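Local coordinates for protein N-acetylneuraminate lyase (Fusobacterium nucleatum subsp. nucleatum ATCC 25586, PDB 5ZKA) that belongs to the dihydrodipicolinate synthetase family and folds as a TIM-barrel lyase, at residues A[191-204]-A[212-224]. Residues are numbered along the deposited sequence; the frame is centred on the assembly and turned at random.
Sequences RKAFPDKLIFAGFD and VLGVDGAIGSTYN. With EDO (1,2-ethanediol), chain E.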
loop_
_atom_site.group_PDB
_atom_site.type_symbol
_atom_site.label_atom_id
_atom_site.label_comp_id
_atom_site.label_asym_id
_atom_site.label_seq_id
_atom_site.Cartn_x
_atom_site.Cartn_y
_atom_site.Cartn_z
ATOM N N ARG A 191 7.629 9.039 6.800
ATOM C CA ARG A 191 6.991 10.344 6.969
ATOM C C ARG A 191 7.067 10.814 8.413
ATOM O O ARG A 191 7.356 11.988 8.678
ATOM C CB ARG A 191 5.526 10.294 6.508
ATOM C CG ARG A 191 4.710 11.553 6.844
ATOM C CD ARG A 191 5.005 12.740 5.907
ATOM N NE ARG A 191 6.385 13.221 6.045
ATOM C CZ ARG A 191 7.020 13.938 5.125
ATOM N NH1 ARG A 191 6.392 14.276 4.002
ATOM N NH2 ARG A 191 8.291 14.303 5.326
ATOM N N LYS A 192 6.811 9.910 9.366
ATOM C CA LYS A 192 6.846 10.309 10.771
ATOM C C LYS A 192 8.264 10.577 11.246
ATOM O O LYS A 192 8.495 11.517 12.012
ATOM C CB LYS A 192 6.204 9.241 11.657
ATOM C CG LYS A 192 6.000 9.733 13.096
ATOM C CD LYS A 192 6.348 8.684 14.123
ATOM C CE LYS A 192 6.687 9.325 15.464
ATOM N NZ LYS A 192 5.758 10.430 15.824
ATOM N N ALA A 193 9.225 9.762 10.814
ATOM C CA ALA A 193 10.583 9.885 11.332
ATOM C C ALA A 193 11.324 11.096 10.778
ATOM O O ALA A 193 12.256 11.589 11.425
ATOM C CB ALA A 193 11.377 8.621 11.013
ATOM N N PHE A 194 10.957 11.568 9.590
ATOM C CA PHE A 194 11.692 12.627 8.892
ATOM C C PHE A 194 10.711 13.693 8.413
ATOM O O PHE A 194 10.497 13.862 7.207
ATOM C CB PHE A 194 12.490 12.037 7.729
ATOM C CG PHE A 194 13.248 10.784 8.101
ATOM C CD1 PHE A 194 14.346 10.848 8.957
ATOM C CD2 PHE A 194 12.859 9.551 7.612
ATOM C CE1 PHE A 194 15.037 9.698 9.318
ATOM C CE2 PHE A 194 13.541 8.397 7.970
ATOM C CZ PHE A 194 14.627 8.469 8.821
ATOM N N PRO A 195 10.088 14.433 9.339
ATOM C CA PRO A 195 9.113 15.452 8.923
ATOM C C PRO A 195 9.734 16.611 8.167
ATOM O O PRO A 195 8.989 17.377 7.541
ATOM C CB PRO A 195 8.502 15.921 10.252
ATOM C CG PRO A 195 9.563 15.645 11.262
ATOM C CD PRO A 195 10.240 14.384 10.805
ATOM N N ASP A 196 11.059 16.760 8.191
ATOM C CA ASP A 196 11.720 17.865 7.505
ATOM C C ASP A 196 12.140 17.521 6.084
ATOM O O ASP A 196 12.655 18.398 5.382
ATOM C CB ASP A 196 12.950 18.326 8.295
ATOM C CG ASP A 196 13.956 17.206 8.513
ATOM O OD1 ASP A 196 13.526 16.036 8.649
ATOM O OD2 ASP A 196 15.178 17.492 8.554
ATOM N N LYS A 197 11.943 16.286 5.640
ATOM C CA LYS A 197 12.405 15.855 4.326
ATOM C C LYS A 197 11.230 15.753 3.358
ATOM O O LYS A 197 10.068 15.628 3.761
ATOM C CB LYS A 197 13.135 14.506 4.418
ATOM C CG LYS A 197 14.322 14.500 5.380
ATOM C CD LYS A 197 15.559 15.207 4.813
ATOM C CE LYS A 197 16.659 15.307 5.863
ATOM N NZ LYS A 197 17.948 15.852 5.314
ATOM N N LEU A 198 11.543 15.816 2.065
ATOM C CA LEU A 198 10.528 15.668 1.028
ATOM C C LEU A 198 10.327 14.197 0.712
ATOM O O LEU A 198 11.290 13.452 0.547
ATOM C CB LEU A 198 10.941 16.395 -0.251
ATOM C CG LEU A 198 11.141 17.902 -0.105
ATOM C CD1 LEU A 198 12.052 18.397 -1.207
ATOM C CD2 LEU A 198 9.784 18.592 -0.186
ATOM N N ILE A 199 9.072 13.777 0.589
ATOM C CA ILE A 199 8.766 12.440 0.106
ATOM C C ILE A 199 7.891 12.575 -1.130
ATOM O O ILE A 199 6.809 13.168 -1.065
ATOM C CB ILE A 199 8.051 11.591 1.159
ATOM C CG1 ILE A 199 8.849 11.556 2.457
ATOM C CG2 ILE A 199 7.798 10.192 0.591
ATOM C CD1 ILE A 199 8.082 10.892 3.587
ATOM N N PHE A 200 8.346 12.002 -2.241
ATOM C CA PHE A 200 7.604 11.983 -3.493
ATOM C C PHE A 200 7.100 10.580 -3.787
ATOM O O PHE A 200 7.889 9.635 -3.847
ATOM C CB PHE A 200 8.484 12.463 -4.643
ATOM C CG PHE A 200 8.862 13.898 -4.527
ATOM C CD1 PHE A 200 7.954 14.893 -4.866
ATOM C CD2 PHE A 200 10.104 14.261 -4.039
ATOM C CE1 PHE A 200 8.293 16.223 -4.747
ATOM C CE2 PHE A 200 10.443 15.590 -3.916
ATOM C CZ PHE A 200 9.534 16.572 -4.272
ATOM N N ALA A 201 5.800 10.453 -4.036
ATOM C CA ALA A 201 5.254 9.162 -4.427
ATOM C C ALA A 201 5.685 8.811 -5.843
ATOM O O ALA A 201 5.605 9.648 -6.744
ATOM C CB ALA A 201 3.725 9.182 -4.333
ATOM N N GLY A 202 6.092 7.557 -6.050
ATOM C CA GLY A 202 6.530 7.115 -7.360
ATOM C C GLY A 202 5.562 6.200 -8.088
ATOM O O GLY A 202 5.843 5.754 -9.203
ATOM N N PHE A 203 4.408 5.942 -7.480
ATOM C CA PHE A 203 3.427 4.971 -7.973
ATOM C C PHE A 203 2.134 5.720 -8.294
ATOM O O PHE A 203 1.324 5.978 -7.397
ATOM C CB PHE A 203 3.223 3.884 -6.916
ATOM C CG PHE A 203 3.390 4.396 -5.493
ATOM C CD1 PHE A 203 2.580 5.412 -5.010
ATOM C CD2 PHE A 203 4.370 3.884 -4.655
ATOM C CE1 PHE A 203 2.727 5.900 -3.732
ATOM C CE2 PHE A 203 4.519 4.374 -3.362
ATOM C CZ PHE A 203 3.694 5.383 -2.906
ATOM N N ASP A 204 1.942 6.077 -9.578
ATOM C CA ASP A 204 0.849 6.961 -9.969
ATOM C C ASP A 204 -0.499 6.367 -9.613
ATOM O O ASP A 204 -1.452 7.103 -9.332
ATOM C CB ASP A 204 0.863 7.199 -11.477
ATOM C CG ASP A 204 2.172 7.785 -11.979
ATOM O OD1 ASP A 204 3.168 7.743 -11.231
ATOM O OD2 ASP A 204 2.189 8.268 -13.136
ATOM N N VAL A 212 -2.622 11.014 1.529
ATOM C CA VAL A 212 -3.122 11.185 2.894
ATOM C C VAL A 212 -2.119 10.731 3.949
ATOM O O VAL A 212 -2.321 11.014 5.140
ATOM C CB VAL A 212 -4.473 10.467 3.088
ATOM C CG1 VAL A 212 -5.496 10.965 2.042
ATOM C CG2 VAL A 212 -4.318 8.940 3.042
ATOM N N LEU A 213 -1.046 10.040 3.557
ATOM C CA LEU A 213 0.098 9.801 4.435
ATOM C C LEU A 213 1.110 10.944 4.394
ATOM O O LEU A 213 2.201 10.813 4.953
ATOM C CB LEU A 213 0.803 8.491 4.062
ATOM C CG LEU A 213 0.028 7.209 4.405
ATOM C CD1 LEU A 213 0.830 5.983 4.006
ATOM C CD2 LEU A 213 -0.281 7.146 5.905
ATOM N N GLY A 214 0.781 12.052 3.728
ATOM C CA GLY A 214 1.569 13.265 3.832
ATOM C C GLY A 214 2.738 13.402 2.879
ATOM O O GLY A 214 3.643 14.199 3.160
ATOM N N VAL A 215 2.753 12.681 1.752
ATOM C CA VAL A 215 3.833 12.920 0.783
ATOM C C VAL A 215 3.750 14.367 0.274
ATOM O O VAL A 215 2.704 15.023 0.333
ATOM C CB VAL A 215 3.820 11.933 -0.398
ATOM C CG1 VAL A 215 4.048 10.506 0.074
ATOM C CG2 VAL A 215 2.522 12.042 -1.180
ATOM N N ASP A 216 4.893 14.879 -0.178
ATOM C CA ASP A 216 5.019 16.269 -0.606
ATOM C C ASP A 216 4.763 16.442 -2.087
ATOM O O ASP A 216 4.740 17.576 -2.578
ATOM C CB ASP A 216 6.407 16.786 -0.237
ATOM C CG ASP A 216 6.660 16.691 1.251
ATOM O OD1 ASP A 216 6.176 17.582 1.979
ATOM O OD2 ASP A 216 7.303 15.714 1.697
ATOM N N GLY A 217 4.545 15.343 -2.792
ATOM C CA GLY A 217 4.310 15.399 -4.219
ATOM C C GLY A 217 4.413 14.011 -4.803
ATOM O O GLY A 217 4.331 13.011 -4.083
ATOM N N ALA A 218 4.608 13.965 -6.116
ATOM C CA ALA A 218 4.661 12.699 -6.827
ATOM C C ALA A 218 5.474 12.889 -8.094
ATOM O O ALA A 218 5.478 13.970 -8.681
ATOM C CB ALA A 218 3.254 12.189 -7.175
ATOM N N ILE A 219 6.166 11.830 -8.501
ATOM C CA ILE A 219 6.955 11.801 -9.730
ATOM C C ILE A 219 6.495 10.575 -10.514
ATOM O O ILE A 219 6.559 9.455 -9.997
ATOM C CB ILE A 219 8.462 11.729 -9.416
ATOM C CG1 ILE A 219 8.881 12.959 -8.623
ATOM C CG2 ILE A 219 9.296 11.577 -10.680
ATOM C CD1 ILE A 219 10.235 12.773 -7.863
ATOM N N GLY A 220 5.991 10.775 -11.729
ATOM C CA GLY A 220 5.368 9.666 -12.442
ATOM C C GLY A 220 5.397 9.796 -13.947
ATOM O O GLY A 220 5.389 10.900 -14.497
ATOM N N SER A 221 5.393 8.643 -14.620
ATOM C CA SER A 221 5.363 8.631 -16.084
ATOM C C SER A 221 3.998 9.012 -16.633
ATOM O O SER A 221 3.906 9.601 -17.719
ATOM C CB SER A 221 5.728 7.245 -16.603
ATOM O OG SER A 221 4.852 6.263 -16.061
ATOM N N THR A 222 2.921 8.652 -15.938
ATOM C CA THR A 222 1.620 8.907 -16.554
ATOM C C THR A 222 1.241 10.376 -16.526
ATOM O O THR A 222 0.312 10.774 -17.241
ATOM C CB THR A 222 0.518 8.084 -15.882
ATOM O OG1 THR A 222 0.301 8.552 -14.544
ATOM C CG2 THR A 222 0.898 6.607 -15.856
ATOM N N TYR A 223 1.954 11.198 -15.761
ATOM C CA TYR A 223 1.606 12.606 -15.699
ATOM C C TYR A 223 1.941 13.321 -17.001
ATOM O O TYR A 223 1.444 14.431 -17.219
ATOM C CB TYR A 223 2.307 13.258 -14.498
ATOM C CG TYR A 223 2.060 12.508 -13.196
ATOM C CD1 TYR A 223 0.863 11.821 -12.976
ATOM C CD2 TYR A 223 3.033 12.438 -12.212
ATOM C CE1 TYR A 223 0.638 11.105 -11.792
ATOM C CE2 TYR A 223 2.816 11.724 -11.025
ATOM C CZ TYR A 223 1.625 11.067 -10.822
ATOM O OH TYR A 223 1.422 10.365 -9.647
ATOM N N ASN A 224 2.749 12.693 -17.873
ATOM C CA ASN A 224 2.986 13.236 -19.211
ATOM C C ASN A 224 1.677 13.411 -19.979
ATOM O O ASN A 224 1.582 14.276 -20.853
ATOM C CB ASN A 224 3.921 12.318 -20.009
ATOM C CG ASN A 224 5.383 12.411 -19.567
ATOM O OD1 ASN A 224 6.111 13.310 -19.984
ATOM N ND2 ASN A 224 5.823 11.457 -18.734
HETATM C C1 EDO E . 2.459 4.228 -13.282
HETATM O O1 EDO E . 2.923 4.181 -11.958
HETATM C C2 EDO E . 2.505 2.831 -13.892
HETATM O O2 EDO E . 3.842 2.413 -13.954
HETATM O O HOH W 1 8.074 18.182 4.558
HETATM O O HOH W 2 3.591 8.995 -8.966
HETATM O O HOH W 3 5.633 6.311 -12.742
#
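F200 and I219 meet on one face of the sheet, where CD1 of I219 lies 3.7 Å from CB of F200. The F200 ring turns its edge to the backbone at G217 and A218. Y22 packs against the same ring from strand 20-24. On the other face, the methyls of A201 and A218 sit side by side, with L207 and A210 of helix 207-212 over them. Beside them, CG2 of I199 touches CG1 of V215.

Strands 200-201 and 217-220 run parallel. A201 N donates to G217 O, and I219 N donates to A201 O at 2.9 Å. D216 N gives a 2.7 Å bond to I199 O.

Polar groups close both ends. At one, OD2 of D216 takes two bonds. I199 N reaches its anti lone pair at 2.8 Å. NH1 of R191 forms a 2.9 Å salt bridge to it from above the carboxylate plane. R191 has CG anti to its backbone N (chi1 171°), then bends at chi2 and chi3. This brings NH1 to G214 O as well, while NH2 binds F194 O and K197 O. All four partners lie in the guanidinium plane, which fixes its rotation, and CD1 of I199 covers one face.

At the other end, the D204 carboxylate stacks on the Y223 ring, with planes 9° apart and OD2 offset toward the rim. OD2 accepts a bond from T222 N at 2.9 Å; T222 OG1 also lies against it, at a separation too short to be trusted as modelled. A water joins D204 OD1, A201 O and Y223 OH. D204 N binds 1,2-ethanediol, probably from the crystallisation liquor.

The arrangement is a right-handed beta-alpha-beta unit, strands 200-201 and 217-220 joined through helix 207-212, as in a TIM barrel.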